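Local coordinates for FBP protein (Leishmania major, PDB 5OEZ) that probably hydrolyses fructose 1,6-bisphosphate to fructose 6-phosphate and phosphate as a magnesium-dependent, homotetrameric enzyme of carbohydrate synthesis, at residues Ser131-Arg140 with Gly162-Tyr173. Numbering follows the deposited sequence.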
# COMPACT_ATOMS: atom_id res chain seq x y z
N SER C 131 19.16 -0.15 -6.60
CA SER C 131 18.70 1.18 -6.97
C SER C 131 18.63 1.41 -8.47
O SER C 131 19.56 1.05 -9.20
CB SER C 131 19.70 2.22 -6.43
OG SER C 131 19.61 2.43 -5.03
N VAL C 132 17.54 2.02 -8.92
CA VAL C 132 17.48 2.67 -10.23
C VAL C 132 16.98 4.09 -10.03
O VAL C 132 16.66 4.47 -8.92
CB VAL C 132 16.62 1.88 -11.23
CG1 VAL C 132 17.25 0.53 -11.49
CG2 VAL C 132 15.20 1.69 -10.73
N GLY C 133 16.90 4.88 -11.11
CA GLY C 133 16.57 6.30 -11.00
C GLY C 133 16.07 6.96 -12.28
O GLY C 133 16.09 6.35 -13.33
N SER C 134 15.54 8.17 -12.14
CA SER C 134 15.09 9.02 -13.25
C SER C 134 15.73 10.36 -13.04
O SER C 134 15.88 10.78 -11.91
CB SER C 134 13.56 9.21 -13.26
OG SER C 134 12.83 7.99 -13.30
N ILE C 135 16.04 11.06 -14.13
CA ILE C 135 16.70 12.37 -14.08
C ILE C 135 16.05 13.32 -15.08
O ILE C 135 15.67 12.90 -16.17
CB ILE C 135 18.19 12.27 -14.46
CG1 ILE C 135 18.87 11.12 -13.72
CG2 ILE C 135 18.92 13.58 -14.16
CD1 ILE C 135 20.24 10.75 -14.26
N TRP C 136 15.93 14.60 -14.71
CA TRP C 136 15.40 15.59 -15.64
C TRP C 136 16.03 16.96 -15.42
O TRP C 136 16.43 17.29 -14.32
CB TRP C 136 13.86 15.68 -15.56
CG TRP C 136 13.42 16.10 -14.24
CD1 TRP C 136 13.24 17.38 -13.80
CD2 TRP C 136 13.13 15.25 -13.13
NE1 TRP C 136 12.83 17.36 -12.49
CE2 TRP C 136 12.77 16.07 -12.05
CE3 TRP C 136 13.13 13.87 -12.95
CZ2 TRP C 136 12.44 15.57 -10.82
CZ3 TRP C 136 12.78 13.36 -11.71
CH2 TRP C 136 12.44 14.21 -10.66
N GLY C 137 16.09 17.74 -16.49
CA GLY C 137 16.56 19.12 -16.46
C GLY C 137 15.59 19.94 -17.28
O GLY C 137 15.13 19.49 -18.33
N VAL C 138 15.32 21.15 -16.81
CA VAL C 138 14.32 22.03 -17.41
C VAL C 138 14.94 23.39 -17.79
O VAL C 138 15.64 24.01 -17.00
CB VAL C 138 13.17 22.28 -16.41
CG1 VAL C 138 12.04 23.10 -17.05
CG2 VAL C 138 12.61 20.98 -15.86
N TRP C 139 14.69 23.82 -19.02
CA TRP C 139 15.12 25.11 -19.54
C TRP C 139 13.85 25.87 -19.93
O TRP C 139 12.77 25.26 -20.05
CB TRP C 139 15.99 24.94 -20.78
CG TRP C 139 17.42 24.60 -20.53
CD1 TRP C 139 18.48 25.46 -20.58
CD2 TRP C 139 17.96 23.31 -20.27
NE1 TRP C 139 19.65 24.79 -20.35
CE2 TRP C 139 19.36 23.46 -20.16
CE3 TRP C 139 17.40 22.04 -20.12
CZ2 TRP C 139 20.21 22.39 -19.90
CZ3 TRP C 139 18.26 20.96 -19.87
CH2 TRP C 139 19.64 21.15 -19.74
N ARG C 140 14.00 27.17 -20.17
CA ARG C 140 12.90 28.02 -20.61
C ARG C 140 13.16 28.53 -22.04
O ARG C 140 14.31 28.71 -22.44
CB ARG C 140 12.70 29.16 -19.61
CG ARG C 140 11.51 30.04 -19.92
CD ARG C 140 11.40 31.16 -18.91
NE ARG C 140 10.83 30.62 -17.69
CZ ARG C 140 9.53 30.54 -17.41
NH1 ARG C 140 8.60 30.98 -18.26
NH2 ARG C 140 9.15 30.02 -16.25
N GLY C 162 24.08 24.84 -19.68
CA GLY C 162 23.64 24.40 -18.36
C GLY C 162 23.39 25.54 -17.38
O GLY C 162 22.53 25.42 -16.51
N THR C 163 24.12 26.64 -17.53
CA THR C 163 23.97 27.82 -16.67
C THR C 163 22.62 28.54 -16.85
O THR C 163 22.25 29.32 -15.98
CB THR C 163 25.13 28.83 -16.87
OG1 THR C 163 25.30 29.09 -18.27
CG2 THR C 163 26.43 28.27 -16.31
N ASP C 164 21.92 28.28 -17.96
CA ASP C 164 20.56 28.81 -18.23
C ASP C 164 19.42 27.90 -17.71
O ASP C 164 18.24 28.24 -17.85
CB ASP C 164 20.36 28.96 -19.75
CG ASP C 164 21.37 29.90 -20.39
OD1 ASP C 164 21.43 31.07 -19.95
OD2 ASP C 164 22.10 29.47 -21.33
N MET C 165 19.78 26.74 -17.17
CA MET C 165 18.82 25.75 -16.72
C MET C 165 18.05 26.32 -15.51
O MET C 165 18.66 26.77 -14.55
CB MET C 165 19.55 24.44 -16.35
CG MET C 165 18.72 23.17 -16.37
SD MET C 165 19.59 21.69 -15.75
CE MET C 165 21.25 21.98 -16.36
N VAL C 166 16.73 26.32 -15.58
CA VAL C 166 15.91 26.84 -14.48
C VAL C 166 15.57 25.81 -13.39
O VAL C 166 15.32 26.20 -12.25
CB VAL C 166 14.61 27.51 -14.94
CG1 VAL C 166 14.90 28.57 -15.98
CG2 VAL C 166 13.63 26.48 -15.44
N SER C 167 15.60 24.51 -13.71
CA SER C 167 15.33 23.49 -12.69
C SER C 167 15.90 22.14 -13.07
O SER C 167 16.14 21.85 -14.24
CB SER C 167 13.82 23.38 -12.46
OG SER C 167 13.53 22.41 -11.48
N ALA C 168 16.17 21.34 -12.06
CA ALA C 168 16.66 19.98 -12.26
C ALA C 168 16.25 19.11 -11.09
O ALA C 168 16.09 19.59 -9.98
CB ALA C 168 18.18 19.98 -12.39
N GLY C 169 16.14 17.81 -11.32
CA GLY C 169 15.90 16.89 -10.23
C GLY C 169 16.16 15.45 -10.60
O GLY C 169 16.38 15.14 -11.77
N TYR C 170 16.08 14.57 -9.60
CA TYR C 170 16.07 13.14 -9.85
C TYR C 170 15.16 12.40 -8.87
O TYR C 170 14.77 12.94 -7.85
CB TYR C 170 17.48 12.56 -9.84
CG TYR C 170 18.18 12.63 -8.51
CD1 TYR C 170 17.89 11.71 -7.49
CD2 TYR C 170 19.12 13.60 -8.26
CE1 TYR C 170 18.54 11.78 -6.26
CE2 TYR C 170 19.76 13.69 -7.04
CZ TYR C 170 19.46 12.78 -6.04
OH TYR C 170 20.09 12.86 -4.82
N ALA C 171 14.80 11.18 -9.24
CA ALA C 171 14.13 10.25 -8.36
C ALA C 171 15.00 9.00 -8.17
O ALA C 171 15.61 8.52 -9.12
CB ALA C 171 12.77 9.88 -8.94
N VAL C 172 15.05 8.49 -6.94
CA VAL C 172 15.74 7.24 -6.62
C VAL C 172 14.70 6.24 -6.18
O VAL C 172 13.97 6.50 -5.23
CB VAL C 172 16.71 7.38 -5.45
CG1 VAL C 172 17.73 6.24 -5.46
CG2 VAL C 172 17.40 8.71 -5.47
N TYR C 173 14.65 5.10 -6.85
CA TYR C 173 13.74 4.02 -6.52
C TYR C 173 14.54 2.95 -5.77
O TYR C 173 15.21 2.13 -6.38
CB TYR C 173 13.11 3.44 -7.79
CG TYR C 173 12.51 4.47 -8.73
CD1 TYR C 173 11.21 4.97 -8.52
CD2 TYR C 173 13.23 4.96 -9.83
CE1 TYR C 173 10.67 5.93 -9.37
CE2 TYR C 173 12.69 5.92 -10.68
CZ TYR C 173 11.41 6.40 -10.45
OH TYR C 173 10.86 7.33 -11.31
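The indole of Trp136 lies flat across the backbone of Gly169, whose CA sits 4.1 Å from the centroid of the five-membered ring in a CH-pi contact. With chi1 at 62°, CG stands between the backbone N and the carbonyl carbon, which swings the ring over the neighbouring strand; Gly169 has no side chain, so the indole settles directly on its backbone. The two strands are antiparallel neighbours in the large mixed sheet of the FBPase fold, and Trp136 N bonds Gly169 O at 3.0 Å. On the same face, the Tyr173 ring passes beside Gly133 and donates its OH to Ser134 OG (2.9 Å), which meets the ring edge in its plane; Ser134 OG also bonds Pro119 O on the next strand. Helix 27-47, which begins in the AMP site, covers this face at Trp136 and Tyr173. Val166 and Ser167 both oppose Val138 in a classic beta bulge; Val166 N reaches Val138 O at 2.9 Å, while the bond from Ser167 N is weak. Before the bulge, Met165 lays CG over the six-membered ring of Trp139 (3.8 Å to its centroid), with SD above the same face: a Met-aromatic contact. Aromatic faces thus cover backbone and thioether, while a hydrogen bond joins the buried Ser134 and Tyr173 hydroxyls.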